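Local coordinates for family 88 glycosyl hydrolase (Bacteroides thetaiotaomicron, PDB 5NOA), which probably cleaves complex plant glycans such as the arabinogalactan of gum arabic, as a polysaccharide lyase or possibly a hydrolase, at residues A[66-70]-A[126-130]. Sequence-based numbering, arbitrary orientation.
Sequences MEAYF and DLYNL
The phenyl ring of F70 meets D126 with its edge: CZ lies 3.8 Å from CG of D126, close to the ring plane, and the planes of ring and carboxylate are turned 71° apart. One face of the same ring lies over the backbone O of M66, one turn back in its own helix and offset toward the rim, while CD1 of L130 sits near the ring plane at another part of the edge. The edge contacts join helices 56-72 and 120-130 of an alpha-helical fold, consistent with the (alpha/alpha)6 barrel of six helical hairpins found in family 88 enzymes. The segments run roughly parallel, 29° apart, but their axes come no nearer than 12.2 Å, and side chains bridge the gap. L78 of helix 75-87 touches Y69, L127 and L130 and adds a third helix to the cluster.

M66 is bent at chi2 and again at chi3 (-62°), a shape that brings its CE to 3.9 Å from CD2 of L127 and close to CD1 of L130. Its CB and CG pass OD2 of D126 by van der Waals contact. On D126, OD1 forms a salt bridge with K171, which probably stabilises the negative charge of this buried carboxylate beside apolar neighbours. Farther along the helices, the L130 and Y69 side chains lie alongside, pointing opposite ways, and CD1 of L130 approaches CE2 of the tyrosine ring obliquely at 3.9 Å.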
loop_
_atom_site.group_PDB
_atom_site.type_symbol
_atom_site.label_atom_id
_atom_site.label_comp_id
_atom_site.label_asym_id
_atom_site.label_seq_id
_atom_site.Cartn_x
_atom_site.Cartn_y
_atom_site.Cartn_z
ATOM N N MET A 66 -1.590 -2.679 -11.866
ATOM C CA MET A 66 -2.428 -3.845 -11.928
ATOM C C MET A 66 -3.856 -3.521 -11.559
ATOM O O MET A 66 -4.793 -3.997 -12.235
ATOM C CB MET A 66 -1.881 -4.996 -11.105
ATOM C CG MET A 66 -0.612 -5.610 -11.690
ATOM S SD MET A 66 -0.659 -6.119 -13.436
ATOM C CE MET A 66 -1.929 -7.369 -13.432
ATOM N N GLU A 67 -4.063 -2.692 -10.533
ATOM C CA GLU A 67 -5.410 -2.253 -10.202
ATOM C C GLU A 67 -6.083 -1.564 -11.392
ATOM O O GLU A 67 -7.264 -1.816 -11.679
ATOM C CB GLU A 67 -5.370 -1.324 -8.993
ATOM C CG GLU A 67 -6.699 -1.112 -8.318
ATOM C CD GLU A 67 -7.119 -2.243 -7.413
ATOM O OE1 GLU A 67 -8.292 -2.242 -7.032
ATOM O OE2 GLU A 67 -6.286 -3.099 -7.048
ATOM N N ALA A 68 -5.348 -0.653 -12.028
ATOM C CA ALA A 68 -5.893 0.051 -13.192
ATOM C C ALA A 68 -6.233 -0.918 -14.341
ATOM O O ALA A 68 -7.230 -0.727 -15.015
ATOM C CB ALA A 68 -4.909 1.121 -13.651
ATOM N N TYR A 69 -5.419 -1.955 -14.531
ATOM C CA TYR A 69 -5.710 -2.966 -15.535
ATOM C C TYR A 69 -6.964 -3.732 -15.172
ATOM O O TYR A 69 -7.825 -3.973 -16.016
ATOM C CB TYR A 69 -4.522 -3.925 -15.729
ATOM C CG TYR A 69 -4.849 -4.962 -16.756
ATOM C CD1 TYR A 69 -5.041 -4.591 -18.076
ATOM C CD2 TYR A 69 -5.095 -6.280 -16.400
ATOM C CE1 TYR A 69 -5.390 -5.519 -19.021
ATOM C CE2 TYR A 69 -5.459 -7.231 -17.367
ATOM C CZ TYR A 69 -5.609 -6.827 -18.665
ATOM O OH TYR A 69 -5.970 -7.754 -19.608
ATOM N N PHE A 70 -7.085 -4.146 -13.913
ATOM C CA PHE A 70 -8.299 -4.861 -13.489
ATOM C C PHE A 70 -9.552 -4.009 -13.709
ATOM O O PHE A 70 -10.619 -4.532 -14.055
ATOM C CB PHE A 70 -8.236 -5.246 -12.018
ATOM C CG PHE A 70 -7.141 -6.184 -11.669
ATOM C CD1 PHE A 70 -6.551 -7.023 -12.596
ATOM C CD2 PHE A 70 -6.669 -6.210 -10.365
ATOM C CE1 PHE A 70 -5.537 -7.885 -12.233
ATOM C CE2 PHE A 70 -5.663 -7.078 -10.000
ATOM C CZ PHE A 70 -5.100 -7.919 -10.936
ATOM N N ASP A 126 -0.474 -11.830 -9.541
ATOM C CA ASP A 126 -1.590 -11.302 -10.357
ATOM C C ASP A 126 -1.432 -11.725 -11.815
ATOM O O ASP A 126 -2.380 -12.100 -12.482
ATOM C CB ASP A 126 -1.643 -9.757 -10.278
ATOM C CG ASP A 126 -2.178 -9.227 -8.980
ATOM O OD1 ASP A 126 -2.785 -9.980 -8.204
ATOM O OD2 ASP A 126 -1.971 -8.000 -8.748
ATOM N N LEU A 127 -0.215 -11.602 -12.312
ATOM C CA LEU A 127 0.072 -11.985 -13.699
ATOM C C LEU A 127 -0.132 -13.493 -13.895
ATOM O O LEU A 127 -0.671 -13.914 -14.916
ATOM C CB LEU A 127 1.484 -11.567 -14.099
ATOM C CG LEU A 127 1.682 -10.047 -14.155
ATOM C CD1 LEU A 127 3.145 -9.673 -14.312
ATOM C CD2 LEU A 127 0.856 -9.450 -15.285
ATOM N N TYR A 128 0.300 -14.297 -12.918
ATOM C CA TYR A 128 0.030 -15.732 -12.942
ATOM C C TYR A 128 -1.455 -16.028 -13.012
ATOM O O TYR A 128 -1.902 -16.853 -13.800
ATOM C CB TYR A 128 0.650 -16.389 -11.677
ATOM C CG TYR A 128 0.308 -17.845 -11.524
ATOM C CD1 TYR A 128 -0.875 -18.233 -10.921
ATOM C CD2 TYR A 128 1.151 -18.818 -11.982
ATOM C CE1 TYR A 128 -1.225 -19.555 -10.816
ATOM C CE2 TYR A 128 0.826 -20.161 -11.860
ATOM C CZ TYR A 128 -0.362 -20.531 -11.266
ATOM O OH TYR A 128 -0.686 -21.837 -11.165
ATOM N N ASN A 129 -2.258 -15.342 -12.204
ATOM C CA ASN A 129 -3.686 -15.633 -12.184
ATOM C C ASN A 129 -4.314 -15.397 -13.541
ATOM O O ASN A 129 -5.182 -16.146 -13.953
ATOM C CB ASN A 129 -4.384 -14.843 -11.100
ATOM C CG ASN A 129 -4.174 -15.436 -9.734
ATOM O OD1 ASN A 129 -3.988 -16.647 -9.595
ATOM N ND2 ASN A 129 -4.120 -14.584 -8.731
ATOM N N LEU A 130 -3.848 -14.391 -14.260
ATOM C CA LEU A 130 -4.338 -14.108 -15.621
ATOM C C LEU A 130 -3.872 -15.142 -16.640
ATOM O O LEU A 130 -4.587 -15.440 -17.572
ATOM C CB LEU A 130 -3.884 -12.713 -16.048
ATOM C CG LEU A 130 -4.512 -11.543 -15.267
ATOM C CD1 LEU A 130 -3.800 -10.237 -15.604
ATOM C CD2 LEU A 130 -5.991 -11.393 -15.581
#